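Local coordinates for inulin fructotransferase (Bacillus sp. snu-7, PDB 2INV), which catalyses intramolecular fructosyl transfer on inulin, probably releasing cyclic di-fructose units from the chain end, as a trimer of right-handed parallel beta-helices, at residues A[134-140]-A[169-174]; A[197-203]-A[220-226]; A[215-220]-A[239-243]; A[273-279]-A[297-302]. One frame throughout, in Å; residues are numbered along the deposited sequence.

Contact 1: A[134-140]-A[169-174]; sequences RLSGIVF and DNDSFH
D171 N donates to L135 O at 2.8 Å, the first of four backbone hydrogen bonds, and D171 O then takes the N-H of G137 at 3.0 Å. Beyond the G137 turn the parallel pairing resumes: I138 O receives H174 N, and H174 O receives F140 N. S136 OG lies 2.9 Å from D171 O, but its main polar partner is F89 O of the second subunit. At the start of 134-140 the R134 guanidinium stacks, offset, on the D171 side chain, with D171 CB over its rim and the two planes 11° apart. R134 NH2 stands 3.9 Å from D171 OD2, a long salt bridge of charge alone with no N-H aimed at the oxygen; the guanidinium's stronger salt bridge is made by NH1 with D193, which belongs to the same fructose-binding pocket. The bend at chi3 (-74°) folds the arginine back over D171. Water bridges L135 N to D169 O. The F173 ring is sandwiched between N170 CB on one face and I138 CB on the other, 3.7 Å from its centroid, while I138 CD1 reaches F173 CZ and L135 CB adds to the same rim. F173, L135 and I138 pack on V127 of strand 123-127; strand 174-181 pairs in parallel with strand 196-198 on the next coil, H174 packing on R196 and N198, and the S136, V139 and S172 side abuts the second subunit.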
# COMPACT_ATOMS: atom_id res chain seq x y z
N ARG A 134 15.62 20.02 11.74
CA ARG A 134 14.23 20.11 11.38
C ARG A 134 13.63 19.01 12.19
O ARG A 134 14.31 18.03 12.54
CB ARG A 134 13.97 19.76 9.93
CG ARG A 134 14.60 20.64 8.90
CD ARG A 134 14.34 19.99 7.56
NE ARG A 134 15.18 18.81 7.37
CZ ARG A 134 15.09 17.99 6.33
NH1 ARG A 134 14.19 18.21 5.39
NH2 ARG A 134 15.91 16.96 6.22
N LEU A 135 12.35 19.16 12.48
CA LEU A 135 11.64 18.17 13.24
C LEU A 135 11.61 16.88 12.44
O LEU A 135 11.37 16.89 11.23
CB LEU A 135 10.23 18.65 13.52
CG LEU A 135 10.34 19.66 14.65
CD1 LEU A 135 9.08 20.49 14.74
CD2 LEU A 135 10.61 18.90 15.94
N SER A 136 11.86 15.78 13.14
CA SER A 136 11.89 14.50 12.47
C SER A 136 11.21 13.39 13.24
O SER A 136 11.07 13.45 14.46
CB SER A 136 13.35 14.13 12.20
OG SER A 136 13.44 13.02 11.33
N GLY A 137 10.80 12.38 12.50
CA GLY A 137 10.15 11.21 13.05
C GLY A 137 8.84 11.34 13.81
O GLY A 137 8.49 10.44 14.58
N ILE A 138 8.11 12.43 13.63
CA ILE A 138 6.84 12.57 14.35
C ILE A 138 5.77 11.70 13.71
O ILE A 138 5.60 11.68 12.49
CB ILE A 138 6.38 14.03 14.42
CG1 ILE A 138 7.42 14.84 15.21
CG2 ILE A 138 5.02 14.11 15.10
CD1 ILE A 138 7.11 16.31 15.32
N VAL A 139 5.05 10.98 14.57
CA VAL A 139 4.01 10.05 14.14
C VAL A 139 2.65 10.34 14.78
O VAL A 139 2.54 10.45 16.01
CB VAL A 139 4.44 8.60 14.49
CG1 VAL A 139 3.40 7.62 13.99
CG2 VAL A 139 5.80 8.31 13.88
N PHE A 140 1.61 10.44 13.95
CA PHE A 140 0.24 10.67 14.40
C PHE A 140 -0.54 9.46 13.93
O PHE A 140 -0.68 9.26 12.72
CB PHE A 140 -0.36 11.90 13.72
CG PHE A 140 0.05 13.21 14.33
CD1 PHE A 140 -0.59 13.71 15.46
CD2 PHE A 140 1.06 13.96 13.75
CE1 PHE A 140 -0.23 14.94 15.99
CE2 PHE A 140 1.43 15.19 14.27
CZ PHE A 140 0.78 15.68 15.40
N ASP A 169 9.58 22.91 8.33
CA ASP A 169 10.10 21.84 7.50
C ASP A 169 10.30 20.63 8.38
O ASP A 169 10.80 20.73 9.51
CB ASP A 169 11.40 22.27 6.82
CG ASP A 169 11.18 23.43 5.87
OD1 ASP A 169 10.00 23.71 5.53
OD2 ASP A 169 12.17 24.06 5.43
N ASN A 170 9.87 19.49 7.87
CA ASN A 170 9.91 18.26 8.63
C ASN A 170 10.54 17.11 7.86
O ASN A 170 10.56 17.10 6.63
CB ASN A 170 8.48 17.88 8.96
CG ASN A 170 7.58 17.92 7.74
OD1 ASN A 170 7.29 16.89 7.12
ND2 ASN A 170 7.14 19.12 7.36
N ASP A 171 11.08 16.15 8.59
CA ASP A 171 11.66 15.00 7.94
C ASP A 171 11.16 13.70 8.53
O ASP A 171 11.08 13.52 9.74
CB ASP A 171 13.19 15.02 7.99
CG ASP A 171 13.79 13.95 7.12
OD1 ASP A 171 13.19 13.64 6.06
OD2 ASP A 171 14.86 13.40 7.47
N SER A 172 10.81 12.80 7.63
CA SER A 172 10.32 11.47 7.94
C SER A 172 9.07 11.43 8.82
O SER A 172 8.99 10.62 9.74
CB SER A 172 11.43 10.66 8.60
OG SER A 172 11.24 9.28 8.35
N PHE A 173 8.09 12.28 8.53
CA PHE A 173 6.87 12.26 9.33
C PHE A 173 6.02 11.09 8.86
O PHE A 173 6.15 10.64 7.71
CB PHE A 173 6.11 13.58 9.19
CG PHE A 173 6.54 14.63 10.18
CD1 PHE A 173 7.85 14.64 10.67
CD2 PHE A 173 5.67 15.62 10.60
CE1 PHE A 173 8.27 15.62 11.56
CE2 PHE A 173 6.08 16.61 11.49
CZ PHE A 173 7.38 16.61 11.97
N HIS A 174 5.18 10.58 9.75
CA HIS A 174 4.31 9.44 9.44
C HIS A 174 2.91 9.72 9.97
O HIS A 174 2.72 9.97 11.17
CB HIS A 174 4.89 8.19 10.09
CG HIS A 174 4.35 6.90 9.55
ND1 HIS A 174 3.40 6.85 8.55
CD2 HIS A 174 4.65 5.62 9.83
CE1 HIS A 174 3.15 5.60 8.24
NE2 HIS A 174 3.90 4.82 9.01
O HOH W 1 11.90 19.54 4.56
O HOH W 2 11.12 21.70 11.99
O HOH W 3 16.04 14.08 9.84

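Contact 2: A[197-203]-A[220-226]; sequences VNDNMIA and VSGNHMG
V220 and S221 begin the pairing with V197, whose carbonyl oxygen accepts S221 N at 3.1 Å; in return S221 O receives D199 N in a longer bond of 3.3 Å. G222, with positive phi, turns the chain, and its carbonyl shares a water with D199 OD1, a carboxylate that also meets R196 of the third subunit. N223 carries the polar core. Its ND2 gives a second, nearly straight bond to V197 O (2.8 Å), coming from above that carbonyl plane, while OD1 accepts both N200 N and N200 ND2, each at 2.8 Å. The two amides lie side by side and almost coplanar, 7° apart, equivalent asparagines of successive coils at the turn between two faces of the beta-helix. With an alanine here, N200 N and one N-H of the N200 amide would probably lose their shared acceptor, and V197 O one of its donors. H224 N then binds N200 O, and bends at chi2 (59°) and chi3 (80°) bring M201 SE and CE onto H224 CB, SE at 3.5 Å. M225 lies alongside I202, pointing into the coil, and G226 N closes on I202 O. Strand 174-181 flanks the 197-203 side and N247 follows beyond 220-226; I202 and M225 cover C208 and V209 of strand 207-211.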
# COMPACT_ATOMS: atom_id res chain seq x y z
N VAL A 197 1.80 9.54 4.30
CA VAL A 197 0.40 9.71 4.60
C VAL A 197 -0.20 8.47 3.95
O VAL A 197 -0.39 8.43 2.74
CB VAL A 197 -0.10 11.00 3.93
CG1 VAL A 197 -1.59 11.16 4.12
CG2 VAL A 197 0.64 12.20 4.50
N ASN A 198 -0.49 7.46 4.76
CA ASN A 198 -1.03 6.20 4.25
C ASN A 198 -2.01 5.53 5.21
O ASN A 198 -1.91 5.67 6.43
CB ASN A 198 0.12 5.22 3.98
CG ASN A 198 0.73 4.69 5.26
OD1 ASN A 198 1.31 5.45 6.05
ND2 ASN A 198 0.59 3.38 5.49
N ASP A 199 -2.96 4.79 4.64
CA ASP A 199 -3.96 4.05 5.41
C ASP A 199 -4.83 4.95 6.30
O ASP A 199 -5.09 4.61 7.45
CB ASP A 199 -3.25 3.00 6.27
CG ASP A 199 -4.12 1.80 6.57
OD1 ASP A 199 -5.10 1.57 5.84
OD2 ASP A 199 -3.81 1.07 7.54
N ASN A 200 -5.29 6.08 5.77
CA ASN A 200 -6.14 6.99 6.54
C ASN A 200 -7.52 7.19 5.94
O ASN A 200 -7.74 6.89 4.76
CB ASN A 200 -5.49 8.39 6.69
CG ASN A 200 -4.07 8.33 7.19
OD1 ASN A 200 -3.91 8.25 8.51
ND2 ASN A 200 -3.13 8.37 6.40
N MSE A 201 -8.43 7.71 6.76
CA MSE A 201 -9.80 8.01 6.35
C MSE A 201 -10.03 9.49 6.61
O MSE A 201 -10.25 9.91 7.75
CB MSE A 201 -10.79 7.18 7.16
CG MSE A 201 -12.25 7.57 6.99
SE MSE A 201 -12.86 7.47 5.18
CE MSE A 201 -13.16 5.57 5.09
N ILE A 202 -9.95 10.27 5.53
CA ILE A 202 -10.11 11.72 5.60
C ILE A 202 -11.31 12.11 4.75
O ILE A 202 -11.19 12.26 3.53
CB ILE A 202 -8.88 12.41 5.02
CG1 ILE A 202 -7.62 11.65 5.45
CG2 ILE A 202 -8.83 13.86 5.47
CD1 ILE A 202 -6.36 12.12 4.79
N ALA A 203 -12.47 12.29 5.38
CA ALA A 203 -13.64 12.66 4.59
C ALA A 203 -14.60 13.59 5.28
O ALA A 203 -14.60 13.72 6.52
CB ALA A 203 -14.36 11.40 4.14
N VAL A 220 1.86 9.22 -0.60
CA VAL A 220 0.48 9.35 -0.19
C VAL A 220 -0.24 8.18 -0.85
O VAL A 220 -0.56 8.24 -2.03
CB VAL A 220 -0.13 10.69 -0.66
CG1 VAL A 220 -1.57 10.80 -0.18
CG2 VAL A 220 0.68 11.86 -0.14
N SER A 221 -0.46 7.13 -0.08
CA SER A 221 -1.11 5.93 -0.60
C SER A 221 -2.06 5.26 0.38
O SER A 221 -2.05 5.54 1.58
CB SER A 221 -0.05 4.93 -1.04
OG SER A 221 0.63 4.41 0.07
N GLY A 222 -2.87 4.34 -0.15
CA GLY A 222 -3.82 3.59 0.66
C GLY A 222 -4.83 4.40 1.46
O GLY A 222 -5.40 3.89 2.43
N ASN A 223 -5.08 5.64 1.04
CA ASN A 223 -6.03 6.50 1.75
C ASN A 223 -7.41 6.61 1.10
O ASN A 223 -7.57 6.43 -0.11
CB ASN A 223 -5.46 7.91 1.90
CG ASN A 223 -4.08 7.94 2.54
OD1 ASN A 223 -4.04 7.75 3.85
ND2 ASN A 223 -3.07 8.11 1.86
N HIS A 224 -8.40 6.92 1.95
CA HIS A 224 -9.81 7.11 1.56
C HIS A 224 -10.08 8.62 1.71
O HIS A 224 -10.07 9.12 2.83
CB HIS A 224 -10.74 6.39 2.55
CG HIS A 224 -11.04 4.96 2.22
ND1 HIS A 224 -11.78 4.59 1.11
CD2 HIS A 224 -10.79 3.81 2.90
CE1 HIS A 224 -11.97 3.28 1.13
NE2 HIS A 224 -11.38 2.78 2.20
N MSE A 225 -10.33 9.35 0.62
CA MSE A 225 -10.59 10.80 0.78
C MSE A 225 -11.81 11.38 0.07
O MSE A 225 -12.14 11.03 -1.07
CB MSE A 225 -9.39 11.64 0.31
CG MSE A 225 -8.10 11.39 1.09
SE MSE A 225 -6.71 12.56 0.46
CE MSE A 225 -5.26 11.32 0.43
N GLY A 226 -12.45 12.32 0.76
CA GLY A 226 -13.61 13.03 0.25
C GLY A 226 -13.56 14.42 0.86
O GLY A 226 -13.62 14.58 2.08
O HOH W 4 -4.82 1.34 3.23

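Contact 3: A[215-220]-A[239-243]; sequences GQATIV and HEGLL
G215 and H239 meet face on: the imidazole lies flat beneath G215 CA, which stands 3.4 Å from the ring centroid and 6° off its normal, a CH-pi contact. A side chain at G215 would run into the ring. T218 OG1 lies at the ring edge, in its plane, 3.6 Å from H239 CE1. Replacing H239 with an alanine would probably open a gap under G215 and leave the water bridging H239 to T218 and E240 short of a partner. That water, the polar link of the region, bonds H239 ND1 at 2.9 Å, T218 N and E240 O. T218 OG1 donates to Q216 O.

Backbone bonds follow the parallel pairing of successive coils in a right-handed beta-helix, broken where A217 and G241, both with positive phi, turn side by side. Before the turn E240 N bonds G215 O (3.1 Å) and A217 N bonds E240 O weakly; after it L243 N reaches T218 O at 3.0 Å and V220 N reaches L243 O at 2.9 Å.

Apolar contact comes from L242: with CG anti to the backbone N (chi1 -178°), it sends CD1 across to T218 CB, 3.7 Å away, and to V220 CG2. On the outer side, the Q216 amide reaches over the aliphatic part of E240, NE2 to CG at 3.7 Å. E240 sends its carboxylate to R264, and Q216 touches bound fructose together with R134 and D193.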
# COMPACT_ATOMS: atom_id res chain seq x y z
N GLY A 215 8.14 20.13 -1.45
CA GLY A 215 8.31 18.80 -0.91
C GLY A 215 9.27 17.90 -1.65
O GLY A 215 9.64 18.15 -2.80
N GLN A 216 9.66 16.82 -0.98
CA GLN A 216 10.56 15.83 -1.53
C GLN A 216 10.18 14.41 -1.13
O GLN A 216 9.75 14.17 -0.00
CB GLN A 216 12.00 16.09 -1.09
CG GLN A 216 12.53 17.47 -1.43
CD GLN A 216 12.95 17.57 -2.88
OE1 GLN A 216 13.01 18.66 -3.45
NE2 GLN A 216 13.24 16.42 -3.48
N ALA A 217 10.37 13.48 -2.07
CA ALA A 217 10.08 12.06 -1.90
C ALA A 217 9.04 11.74 -0.84
O ALA A 217 9.33 11.08 0.16
CB ALA A 217 11.36 11.31 -1.61
N THR A 218 7.82 12.20 -1.08
CA THR A 218 6.72 11.97 -0.18
C THR A 218 5.84 10.88 -0.76
O THR A 218 5.80 10.69 -1.98
CB THR A 218 5.91 13.27 0.00
OG1 THR A 218 6.74 14.26 0.65
CG2 THR A 218 4.67 13.02 0.84
N ILE A 219 5.14 10.16 0.10
CA ILE A 219 4.25 9.09 -0.33
C ILE A 219 2.87 9.28 0.26
O ILE A 219 2.72 9.48 1.47
CB ILE A 219 4.75 7.70 0.10
CG1 ILE A 219 6.08 7.36 -0.57
CG2 ILE A 219 3.70 6.65 -0.24
CD1 ILE A 219 6.68 6.06 -0.10
N VAL A 220 1.86 9.22 -0.60
CA VAL A 220 0.48 9.35 -0.19
C VAL A 220 -0.24 8.18 -0.85
O VAL A 220 -0.56 8.24 -2.03
CB VAL A 220 -0.13 10.69 -0.66
CG1 VAL A 220 -1.57 10.80 -0.18
CG2 VAL A 220 0.68 11.86 -0.14
N HIS A 239 6.27 20.08 -5.33
CA HIS A 239 6.74 18.79 -4.85
C HIS A 239 7.52 18.11 -5.94
O HIS A 239 7.26 18.30 -7.13
CB HIS A 239 5.59 17.89 -4.41
CG HIS A 239 5.34 17.91 -2.94
ND1 HIS A 239 5.60 16.82 -2.13
CD2 HIS A 239 4.86 18.88 -2.12
CE1 HIS A 239 5.27 17.12 -0.88
NE2 HIS A 239 4.82 18.36 -0.85
N GLU A 240 8.46 17.29 -5.51
CA GLU A 240 9.31 16.55 -6.41
C GLU A 240 9.38 15.16 -5.83
O GLU A 240 9.54 15.00 -4.62
CB GLU A 240 10.69 17.21 -6.43
CG GLU A 240 11.82 16.35 -6.95
CD GLU A 240 12.15 16.62 -8.40
OE1 GLU A 240 11.81 17.72 -8.90
OE2 GLU A 240 12.78 15.75 -9.04
N GLY A 241 9.21 14.14 -6.67
CA GLY A 241 9.25 12.77 -6.20
C GLY A 241 8.01 12.30 -5.45
O GLY A 241 8.06 11.29 -4.74
N LEU A 242 6.90 13.02 -5.60
CA LEU A 242 5.67 12.63 -4.93
C LEU A 242 5.07 11.39 -5.59
O LEU A 242 4.94 11.33 -6.81
CB LEU A 242 4.64 13.77 -4.97
CG LEU A 242 3.29 13.56 -4.27
CD1 LEU A 242 3.50 13.21 -2.80
CD2 LEU A 242 2.45 14.82 -4.40
N LEU A 243 4.72 10.41 -4.76
CA LEU A 243 4.12 9.17 -5.24
C LEU A 243 2.72 9.15 -4.65
O LEU A 243 2.55 9.22 -3.43
CB LEU A 243 4.90 7.96 -4.73
CG LEU A 243 5.23 6.82 -5.69
CD1 LEU A 243 5.55 5.58 -4.88
CD2 LEU A 243 4.07 6.55 -6.63
O HOH W 5 7.35 14.62 -2.82

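Contact 4: A[273-279]-A[297-302]; sequences QGFYPGM and RRTNEG
F275 belongs to the second glycan pocket, where it touches bound fructose beside P251, R252 and Y303, and here it packs across E301. E301 CA lies over the centre of the ring, 3.3 Å from the centroid and 9° off the normal, a CH-pi contact, with G302 N over the same face near CZ. T299 CG2 sits at the ring edge, in plane, 3.8 Å from F275 CD1. The glutamate is bent at chi2 (63°), which brings its carboxylate back beside the ring at a steep 63° to it; OE1 pairs with R252 and OE2 with Y303 N. One water joins OE1 to Y276 OH, and another links F275 O to E301 N. These loops leave adjacent coils of the parallel beta-helix, and the last pairing before they diverge is G274 N to R297 O (3.0 Å) and T299 N to G274 O (3.1 Å). Alongside it Q273 and R297 run in the same direction, their flat ends nearly coplanar; a water accepts from R297 NE and lies within reach of Q273 OE1. R298 turns the other way: NE bonds its neighbour's carbonyl, T299 O, at 2.9 Å, one guanidinium face lies against Y276 CA and P277 CD, and NH1 forms a salt bridge with D315.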
# COMPACT_ATOMS: atom_id res chain seq x y z
N GLN A 273 -13.24 9.51 -8.22
CA GLN A 273 -14.66 9.73 -8.49
C GLN A 273 -15.03 11.16 -8.10
O GLN A 273 -14.93 11.53 -6.93
CB GLN A 273 -15.53 8.75 -7.70
CG GLN A 273 -17.00 8.75 -8.15
CD GLN A 273 -17.94 8.05 -7.20
OE1 GLN A 273 -18.98 7.51 -7.62
NE2 GLN A 273 -17.60 8.06 -5.91
N GLY A 274 -15.46 11.95 -9.08
CA GLY A 274 -15.84 13.32 -8.80
C GLY A 274 -17.16 13.69 -9.43
O GLY A 274 -17.68 12.99 -10.29
N PHE A 275 -17.72 14.82 -8.99
CA PHE A 275 -18.99 15.31 -9.53
C PHE A 275 -18.77 16.59 -10.30
O PHE A 275 -19.72 17.22 -10.76
CB PHE A 275 -19.99 15.65 -8.42
CG PHE A 275 -20.41 14.49 -7.56
CD1 PHE A 275 -20.66 13.24 -8.11
CD2 PHE A 275 -20.63 14.68 -6.20
CE1 PHE A 275 -21.14 12.20 -7.31
CE2 PHE A 275 -21.10 13.65 -5.40
CZ PHE A 275 -21.36 12.41 -5.95
N TYR A 276 -17.51 16.99 -10.43
CA TYR A 276 -17.20 18.23 -11.13
C TYR A 276 -15.98 18.19 -12.01
O TYR A 276 -15.15 17.28 -11.94
CB TYR A 276 -16.95 19.38 -10.14
CG TYR A 276 -17.72 19.33 -8.86
CD1 TYR A 276 -19.11 19.47 -8.85
CD2 TYR A 276 -17.06 19.18 -7.64
CE1 TYR A 276 -19.81 19.48 -7.65
CE2 TYR A 276 -17.76 19.18 -6.44
CZ TYR A 276 -19.13 19.33 -6.46
OH TYR A 276 -19.83 19.34 -5.27
N PRO A 277 -15.87 19.19 -12.89
CA PRO A 277 -14.78 19.40 -13.83
C PRO A 277 -13.46 19.53 -13.06
O PRO A 277 -13.46 19.94 -11.90
CB PRO A 277 -15.18 20.71 -14.50
CG PRO A 277 -16.65 20.53 -14.66
CD PRO A 277 -17.10 19.88 -13.35
N GLY A 278 -12.36 19.16 -13.71
CA GLY A 278 -11.05 19.26 -13.08
C GLY A 278 -10.80 18.43 -11.83
O GLY A 278 -10.39 18.96 -10.80
N MSE A 279 -11.02 17.12 -11.92
CA MSE A 279 -10.81 16.22 -10.79
C MSE A 279 -9.31 16.02 -10.56
O MSE A 279 -8.85 15.87 -9.43
CB MSE A 279 -11.48 14.86 -11.06
CG MSE A 279 -12.97 14.85 -10.81
SE MSE A 279 -13.95 13.54 -11.84
CE MSE A 279 -13.89 14.38 -13.58
N ARG A 297 -13.62 8.58 -12.96
CA ARG A 297 -15.06 8.62 -13.18
C ARG A 297 -15.68 9.95 -12.80
O ARG A 297 -15.65 10.37 -11.64
CB ARG A 297 -15.74 7.47 -12.43
CG ARG A 297 -17.11 7.80 -11.85
CD ARG A 297 -18.11 8.13 -12.92
NE ARG A 297 -19.33 7.35 -12.79
CZ ARG A 297 -20.10 6.99 -13.81
NH1 ARG A 297 -19.77 7.35 -15.05
NH2 ARG A 297 -21.19 6.26 -13.61
N ARG A 298 -16.26 10.59 -13.80
CA ARG A 298 -16.93 11.87 -13.62
C ARG A 298 -18.42 11.62 -13.77
O ARG A 298 -18.84 10.90 -14.69
CB ARG A 298 -16.45 12.85 -14.69
CG ARG A 298 -17.30 14.11 -14.83
CD ARG A 298 -17.31 14.91 -13.55
NE ARG A 298 -18.61 15.53 -13.33
CZ ARG A 298 -19.11 16.53 -14.05
NH1 ARG A 298 -18.42 17.03 -15.06
NH2 ARG A 298 -20.31 17.01 -13.77
N THR A 299 -19.22 12.17 -12.87
CA THR A 299 -20.66 12.00 -12.96
C THR A 299 -21.31 13.15 -12.21
O THR A 299 -20.63 14.08 -11.76
CB THR A 299 -21.12 10.64 -12.38
OG1 THR A 299 -22.47 10.38 -12.77
CG2 THR A 299 -21.02 10.63 -10.86
N ASN A 300 -22.63 13.09 -12.06
CA ASN A 300 -23.33 14.17 -11.38
C ASN A 300 -23.56 13.85 -9.91
O ASN A 300 -23.76 12.69 -9.52
CB ASN A 300 -24.67 14.43 -12.07
CG ASN A 300 -25.50 13.18 -12.24
OD1 ASN A 300 -25.03 12.19 -12.81
ND2 ASN A 300 -26.73 13.22 -11.75
N GLU A 301 -23.54 14.89 -9.08
CA GLU A 301 -23.75 14.77 -7.64
C GLU A 301 -24.95 13.86 -7.38
O GLU A 301 -26.05 14.10 -7.87
CB GLU A 301 -24.02 16.15 -7.05
CG GLU A 301 -24.57 16.13 -5.64
CD GLU A 301 -23.61 15.54 -4.64
OE1 GLU A 301 -22.58 16.19 -4.34
OE2 GLU A 301 -23.87 14.41 -4.16
N GLY A 302 -24.74 12.82 -6.58
CA GLY A 302 -25.80 11.87 -6.30
C GLY A 302 -26.56 12.01 -4.99
O GLY A 302 -27.63 11.40 -4.84
O HOH W 6 -20.69 6.54 -10.08
O HOH W 7 -22.59 17.35 -9.95
O HOH W 8 -22.42 18.68 -5.38

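In the fold
From the N terminus, contact 1 is met first and closes a loop of 28 residues between adjoining coils. Contact 2 closes the next, of 16 residues, and crosses contact 3: segment 215-220 leads directly into 220-226, V220 is common to both, and 239-243 follows. Contact 4 comes in series after these, closing 17 residues and joining the ends of strands 271-274 and 285-299 with the loops leaving them. Contacts 1 and 2 touch at H174 and N198, while V197 N and I219 O probably hydrogen bond between contacts 2 and 3. R134 of contact 1 and Q216 of contact 3 reach one fructose site; contact 4, its centre about 34 Å from that of contact 1, contributes F275 to the other.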